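Local coordinates for protein HTH-type transcriptional regulator cbl (Escherichia coli K12, PDB 2FYI) that is a LysR-family DNA-binding transcription factor that may serve as an accessory regulator of the cys regulon, represented here by its cofactor-binding domain, at residues L143-D147 against S148-K152; H97-T100 against Q101-P104; R179-T182 against R183-F186. All blocks are in the same frame, centred on the assembly; numbering follows the deposited sequence.

All three interactions are local turns in the LysR cofactor-binding domain, which has the periplasmic-binding-protein fold. Interaction 1 is buried and joins strand 141-145 to helix 148-157 beside the second subunit; it combines apolar packing with a carboxylate cap. Interaction 2 lies at the surface in the loop between strand 79-94 and helix 107-110, where backbone carbonyls do most of the work. Interaction 3, partly buried, leads from strand 177-180 into the next loop and adds a salt bridge and a water. Residues 143-147 and 179-182 reach the same sheet. Lys152 packs on Arg179, and Leu180 CD1 touches Leu99 O, so interaction 3 borders both others.

Interaction 1 (L143-D147 against S148-K152); sequences LSAQD and SDVIK
Asp147 N-caps helix 148-157, using a single carboxylate oxygen for two backbone N-H groups of the first turn. Its OD2 lies 2.9 Å from Asp149 N, which it meets with its anti lone pair, and 3.1 Å from Val150 N, which comes from the syn side, 30° out of the carboxylate plane. The second bond is the straighter, at 168°. This strand-turn-helix connection belongs to the alpha/beta architecture of the periplasmic-binding-protein fold: strand 143-145 and helix segment 148-152 run roughly antiparallel, their axes 8.3 Å apart at closest approach. Beneath the cap the packing is apolar. Ala145 CB sits 3.6 Å from Ile151 CG1, a branch that also touches the carbonyl oxygen of Asp147. Leu143 holds CG opposite its backbone N (chi1 -178°), which carries CD2 to within 4.0 Å of Val150 CG1, and the two side chains cross obliquely. Further out, Tyr118 bonds Ser148 OG, while Arg26 forms a salt bridge with Asp149 OD2, probably easing the closeness of that carboxylate to the Asp147 one. With an alanine in place of Asp147, the N-H groups of Asp149 and Val150 would probably lose their acceptor, and Gln49 NE2 of the second subunit its carboxylate partner. The subunit interface lies alongside: Leu143 and Ser144 pair in a parallel ladder with a strand of the second subunit, and Gln49 of that subunit accepts from Gln146 N. The same Gln49 side chain turns its NE2 to Asp147 OD1, the oxygen that the cap does not use.

Interaction 2 (H97-T100 against Q101-P104); sequences HPLT and QISP
Pro98 O is gripped by two successive backbone N-H groups: Gln101 N at 2.7 Å and, more weakly, Ile102 N at a bent angle of 121°. The Gln101 donor stands above the carbonyl plane. Ile102 N also makes a weak bond with Leu99 O. One residue earlier, His97 O receives a similar double grip from Thr100, whose N is 2.7 Å away and whose OG1 is 2.6 Å away. The hydroxyl gets there because chi1 (68°) sets OG1 between the backbone N and the carbonyl carbon, turned back toward the start of the turn. The His97 ring closes this end: ND1 accepts from Leu99 N at 3.0 Å, in the ring plane and almost straight, while Pro98 CD covers one ring face near its rim. Across the turn, Leu99 CD2 lies 4.0 Å from Ile102 CB, the two side chains crossing at a slant. On the inner side Leu99 packs against Leu91, Ile161 and Trp113, and the His97 ring also meets that of Trp113. The backbone bonds between residues three apart make a run of overlapping beta-turns, the one from Pro98 to Gln101 of type I, in the surface loop leading from strand 79-94 toward helix 107-110.

Interaction 3 (R179-T182 against R183-F186); sequences RLDT and RHLF
Asp181 and Arg183 build an Asx turn in the chain that follows on from strand 177-180, and a type I beta-turn from Thr182 to Leu185 comes next. Asp181 OD1 accepts from Arg183 N at 2.9 Å, met nearly along its C-O axis; chi1 of 172° swings the carboxylate away from its own N, to the side of the carbonyl carbon. Arg183, extended from CG to NE, runs past it at about a right angle and puts NH1 3.0 Å from Asp181 OD2 in a salt bridge, the two planes 57° apart. The guanidinium is shared by two acids, Asp181 at NH1 and Glu166 at NH2. A water donates to Asp181 OD1 at 2.7 Å from its oxygen and also bonds His184 ND1. With CG between N and C (chi1 61°), the imidazole brings its edge to Asp181 O, while Leu185 CG covers the centre of one face. Thr182 O accepts from Leu185 N at 3.0 Å and weakly from Phe186 N. Leu185 CD1 rests against Thr182 CB, and Leu185 and Phe186 pack on helix 107-110. The Phe186 ring turns its edge to the Thr182 hydroxyl, with CD2 3.6 Å from Thr182 OG1, an oxygen also weakly bonded to His89 O.

Interaction 1 (L143-D147 against S148-K152)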
loop_
_atom_site.group_PDB
_atom_site.type_symbol
_atom_site.label_atom_id
_atom_site.label_comp_id
_atom_site.label_asym_id
_atom_site.label_seq_id
_atom_site.Cartn_x
_atom_site.Cartn_y
_atom_site.Cartn_z
ATOM N N LEU A 143 -8.304 -2.219 12.570
ATOM C CA LEU A 143 -8.000 -1.929 11.192
ATOM C C LEU A 143 -6.946 -2.886 10.710
ATOM O O LEU A 143 -5.896 -3.022 11.326
ATOM C CB LEU A 143 -7.520 -0.488 10.994
ATOM C CG LEU A 143 -7.204 -0.012 9.555
ATOM C CD1 LEU A 143 -7.167 1.480 9.484
ATOM C CD2 LEU A 143 -5.896 -0.546 9.019
ATOM N N SER A 144 -7.222 -3.561 9.602
ATOM C CA SER A 144 -6.248 -4.505 9.094
ATOM C C SER A 144 -5.701 -3.930 7.797
ATOM O O SER A 144 -6.449 -3.600 6.882
ATOM C CB SER A 144 -6.838 -5.899 8.935
ATOM O OG SER A 144 -7.273 -6.093 7.621
ATOM N N ALA A 145 -4.383 -3.772 7.765
ATOM C CA ALA A 145 -3.718 -2.927 6.791
ATOM C C ALA A 145 -2.887 -3.746 5.801
ATOM O O ALA A 145 -2.379 -4.816 6.124
ATOM C CB ALA A 145 -2.830 -1.912 7.522
ATOM N N GLN A 146 -2.760 -3.232 4.589
ATOM C CA GLN A 146 -1.808 -3.762 3.646
ATOM C C GLN A 146 -0.432 -3.127 3.748
ATOM O O GLN A 146 0.493 -3.636 3.143
ATOM C CB GLN A 146 -2.319 -3.626 2.236
ATOM C CG GLN A 146 -2.869 -4.886 1.768
ATOM C CD GLN A 146 -4.018 -4.691 0.836
ATOM O OE1 GLN A 146 -3.976 -3.858 -0.086
ATOM N NE2 GLN A 146 -5.079 -5.463 1.060
ATOM N N ASP A 147 -0.282 -2.041 4.510
ATOM C CA ASP A 147 1.021 -1.367 4.622
ATOM C C ASP A 147 1.162 -0.419 5.821
ATOM O O ASP A 147 0.189 -0.046 6.448
ATOM C CB ASP A 147 1.291 -0.613 3.336
ATOM C CG ASP A 147 0.348 0.565 3.150
ATOM O OD1 ASP A 147 -0.577 0.458 2.288
ATOM O OD2 ASP A 147 0.525 1.593 3.880
ATOM N N SER A 148 2.375 -0.003 6.126
ATOM C CA SER A 148 2.615 0.789 7.329
ATOM C C SER A 148 2.159 2.233 7.285
ATOM O O SER A 148 2.097 2.856 8.308
ATOM C CB SER A 148 4.098 0.771 7.685
ATOM O OG SER A 148 4.650 -0.550 7.537
ATOM N N ASP A 149 1.856 2.793 6.122
ATOM C CA ASP A 149 1.489 4.210 6.072
ATOM C C ASP A 149 0.035 4.397 6.442
ATOM O O ASP A 149 -0.324 5.362 7.133
ATOM C CB ASP A 149 1.796 4.810 4.713
ATOM C CG ASP A 149 3.293 4.813 4.419
ATOM O OD1 ASP A 149 4.074 5.449 5.181
ATOM O OD2 ASP A 149 3.726 4.154 3.440
ATOM N N VAL A 150 -0.804 3.460 5.999
ATOM C CA VAL A 150 -2.164 3.421 6.478
ATOM C C VAL A 150 -2.149 3.318 8.021
ATOM O O VAL A 150 -2.779 4.134 8.717
ATOM C CB VAL A 150 -2.942 2.295 5.812
ATOM C CG1 VAL A 150 -4.312 2.126 6.452
ATOM C CG2 VAL A 150 -3.098 2.599 4.381
ATOM N N ILE A 151 -1.397 2.366 8.562
ATOM C CA ILE A 151 -1.286 2.289 10.000
ATOM C C ILE A 151 -0.918 3.625 10.612
ATOM O O ILE A 151 -1.538 4.041 11.596
ATOM C CB ILE A 151 -0.301 1.226 10.457
ATOM C CG1 ILE A 151 -0.704 -0.134 9.884
ATOM C CG2 ILE A 151 -0.314 1.101 11.957
ATOM C CD1 ILE A 151 0.301 -1.251 10.116
ATOM N N LYS A 152 0.068 4.328 10.064
ATOM C CA LYS A 152 0.421 5.639 10.665
ATOM C C LYS A 152 -0.768 6.605 10.707
ATOM O O LYS A 152 -1.015 7.256 11.723
ATOM C CB LYS A 152 1.599 6.316 9.972
ATOM C CG LYS A 152 2.915 5.669 10.281
ATOM C CD LYS A 152 3.870 5.855 9.103
ATOM C CE LYS A 152 5.233 5.178 9.306
ATOM N NZ LYS A 152 6.044 5.325 8.022
#

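Interaction 2 (H97-T100 against Q101-P104)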
loop_
_atom_site.group_PDB
_atom_site.type_symbol
_atom_site.label_atom_id
_atom_site.label_comp_id
_atom_site.label_asym_id
_atom_site.label_seq_id
_atom_site.Cartn_x
_atom_site.Cartn_y
_atom_site.Cartn_z
ATOM N N HIS A 97 -0.112 8.752 25.177
ATOM C CA HIS A 97 -0.931 7.555 25.352
ATOM C C HIS A 97 -0.575 6.817 26.636
ATOM O O HIS A 97 0.611 6.700 26.998
ATOM C CB HIS A 97 -0.752 6.659 24.123
ATOM C CG HIS A 97 -1.770 5.571 24.001
ATOM N ND1 HIS A 97 -1.741 4.429 24.773
ATOM C CD2 HIS A 97 -2.825 5.432 23.165
ATOM C CE1 HIS A 97 -2.753 3.648 24.434
ATOM N NE2 HIS A 97 -3.429 4.233 23.463
ATOM N N PRO A 98 -1.601 6.329 27.345
ATOM C CA PRO A 98 -1.433 5.452 28.523
ATOM C C PRO A 98 -0.233 4.463 28.402
ATOM O O PRO A 98 0.523 4.287 29.364
ATOM C CB PRO A 98 -2.789 4.713 28.581
ATOM C CG PRO A 98 -3.784 5.658 27.919
ATOM C CD PRO A 98 -3.019 6.602 27.029
ATOM N N LEU A 99 -0.052 3.857 27.228
ATOM C CA LEU A 99 0.989 2.872 27.070
ATOM C C LEU A 99 2.403 3.444 27.261
ATOM O O LEU A 99 3.352 2.702 27.553
ATOM C CB LEU A 99 0.818 2.176 25.720
ATOM C CG LEU A 99 -0.302 1.143 25.878
ATOM C CD1 LEU A 99 -0.556 0.366 24.596
ATOM C CD2 LEU A 99 0.015 0.211 27.014
ATOM N N THR A 100 2.527 4.756 27.112
ATOM C CA THR A 100 3.811 5.422 27.281
ATOM C C THR A 100 4.069 5.606 28.751
ATOM O O THR A 100 5.181 5.951 29.154
ATOM C CB THR A 100 3.851 6.841 26.634
ATOM O OG1 THR A 100 2.989 7.727 27.354
ATOM C CG2 THR A 100 3.416 6.813 25.210
ATOM N N GLN A 101 3.001 5.415 29.526
ATOM C CA GLN A 101 3.024 5.460 30.992
ATOM C C GLN A 101 2.943 4.064 31.640
ATOM O O GLN A 101 3.143 3.912 32.830
ATOM C CB GLN A 101 1.846 6.298 31.504
ATOM C CG GLN A 101 1.927 7.778 31.178
ATOM C CD GLN A 101 3.272 8.357 31.595
ATOM O OE1 GLN A 101 3.628 8.382 32.793
ATOM N NE2 GLN A 101 4.046 8.815 30.605
ATOM N N ILE A 102 2.613 3.043 30.871
ATOM C CA ILE A 102 2.605 1.691 31.409
ATOM C C ILE A 102 3.990 1.055 31.345
ATOM O O ILE A 102 4.614 0.985 30.281
ATOM C CB ILE A 102 1.566 0.811 30.680
ATOM C CG1 ILE A 102 0.191 1.147 31.231
ATOM C CG2 ILE A 102 1.821 -0.674 30.894
ATOM C CD1 ILE A 102 0.301 1.610 32.654
ATOM N N SER A 103 4.473 0.575 32.484
ATOM C CA SER A 103 5.794 0.023 32.446
ATOM C C SER A 103 6.239 -1.229 33.176
ATOM O O SER A 103 6.205 -1.291 34.391
ATOM C CB SER A 103 6.838 1.114 32.613
ATOM O OG SER A 103 7.201 1.574 31.333
ATOM N N PRO A 104 6.338 -2.293 32.403
ATOM C CA PRO A 104 7.062 -3.052 31.465
ATOM C C PRO A 104 5.827 -3.188 30.577
ATOM O O PRO A 104 4.690 -3.148 31.033
ATOM C CB PRO A 104 7.396 -4.354 32.198
ATOM C CG PRO A 104 6.887 -4.204 33.545
ATOM C CD PRO A 104 5.743 -3.233 33.354
#

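Interaction 3 (R179-T182 against R183-F186)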
loop_
_atom_site.group_PDB
_atom_site.type_symbol
_atom_site.label_atom_id
_atom_site.label_comp_id
_atom_site.label_asym_id
_atom_site.label_seq_id
_atom_site.Cartn_x
_atom_site.Cartn_y
_atom_site.Cartn_z
ATOM N N ARG A 179 7.554 5.491 19.028
ATOM C CA ARG A 179 7.700 4.033 18.901
ATOM C C ARG A 179 8.121 3.398 20.230
ATOM O O ARG A 179 9.117 3.776 20.790
ATOM C CB ARG A 179 8.712 3.708 17.802
ATOM C CG ARG A 179 8.086 3.595 16.429
ATOM C CD ARG A 179 8.961 4.161 15.273
ATOM N NE ARG A 179 8.178 4.276 14.026
ATOM C CZ ARG A 179 7.870 3.240 13.224
ATOM N NH1 ARG A 179 8.312 2.009 13.506
ATOM N NH2 ARG A 179 7.136 3.433 12.127
ATOM N N LEU A 180 7.359 2.456 20.757
ATOM C CA LEU A 180 7.781 1.780 21.981
ATOM C C LEU A 180 8.358 0.406 21.621
ATOM O O LEU A 180 7.828 -0.304 20.735
ATOM C CB LEU A 180 6.620 1.646 22.950
ATOM C CG LEU A 180 5.840 2.921 23.325
ATOM C CD1 LEU A 180 4.713 2.712 24.335
ATOM C CD2 LEU A 180 6.821 3.925 23.828
ATOM N N ASP A 181 9.459 0.043 22.271
ATOM C CA ASP A 181 10.236 -1.137 21.896
ATOM C C ASP A 181 9.536 -2.397 22.401
ATOM O O ASP A 181 9.319 -2.548 23.601
ATOM C CB ASP A 181 11.635 -1.015 22.519
ATOM C CG ASP A 181 12.493 -2.288 22.351
ATOM O OD1 ASP A 181 11.927 -3.396 22.275
ATOM O OD2 ASP A 181 13.749 -2.193 22.315
ATOM N N THR A 182 9.185 -3.306 21.494
ATOM C CA THR A 182 8.542 -4.552 21.897
ATOM C C THR A 182 9.248 -5.802 21.383
ATOM O O THR A 182 8.610 -6.819 21.157
ATOM C CB THR A 182 7.067 -4.613 21.442
ATOM O OG1 THR A 182 6.992 -4.551 20.006
ATOM C CG2 THR A 182 6.279 -3.477 22.032
ATOM N N ARG A 183 10.558 -5.740 21.195
ATOM C CA ARG A 183 11.295 -6.908 20.735
ATOM C C ARG A 183 11.197 -8.065 21.719
ATOM O O ARG A 183 11.255 -9.231 21.332
ATOM C CB ARG A 183 12.759 -6.574 20.535
ATOM C CG ARG A 183 13.028 -5.700 19.374
ATOM C CD ARG A 183 14.441 -5.076 19.467
ATOM N NE ARG A 183 14.633 -4.012 18.465
ATOM C CZ ARG A 183 13.980 -2.845 18.471
ATOM N NH1 ARG A 183 13.084 -2.567 19.430
ATOM N NH2 ARG A 183 14.209 -1.950 17.513
ATOM N N HIS A 184 11.066 -7.755 22.996
ATOM C CA HIS A 184 11.029 -8.800 23.968
ATOM C C HIS A 184 9.676 -9.501 23.979
ATOM O O HIS A 184 9.463 -10.403 24.750
ATOM C CB HIS A 184 11.377 -8.245 25.351
ATOM C CG HIS A 184 10.432 -7.194 25.835
ATOM N ND1 HIS A 184 10.268 -5.986 25.192
ATOM C CD2 HIS A 184 9.603 -7.165 26.906
ATOM C CE1 HIS A 184 9.369 -5.263 25.837
ATOM N NE2 HIS A 184 8.935 -5.964 26.868
ATOM N N LEU A 185 8.761 -9.111 23.113
ATOM C CA LEU A 185 7.402 -9.629 23.200
ATOM C C LEU A 185 7.015 -10.401 21.973
ATOM O O LEU A 185 6.159 -11.256 22.045
ATOM C CB LEU A 185 6.392 -8.497 23.367
ATOM C CG LEU A 185 6.568 -7.618 24.595
ATOM C CD1 LEU A 185 5.386 -6.662 24.620
ATOM C CD2 LEU A 185 6.633 -8.452 25.824
ATOM N N PHE A 186 7.606 -10.069 20.839
ATOM C CA PHE A 186 7.346 -10.804 19.610
ATOM C C PHE A 186 8.619 -11.432 19.036
ATOM O O PHE A 186 9.727 -10.948 19.286
ATOM C CB PHE A 186 6.762 -9.865 18.596
ATOM C CG PHE A 186 5.559 -9.154 19.080
ATOM C CD1 PHE A 186 4.317 -9.782 19.072
ATOM C CD2 PHE A 186 5.643 -7.847 19.534
ATOM C CE1 PHE A 186 3.167 -9.106 19.523
ATOM C CE2 PHE A 186 4.491 -7.170 19.990
ATOM C CZ PHE A 186 3.255 -7.801 19.987
HETATM O O HOH W 1 12.737 -5.171 24.178
#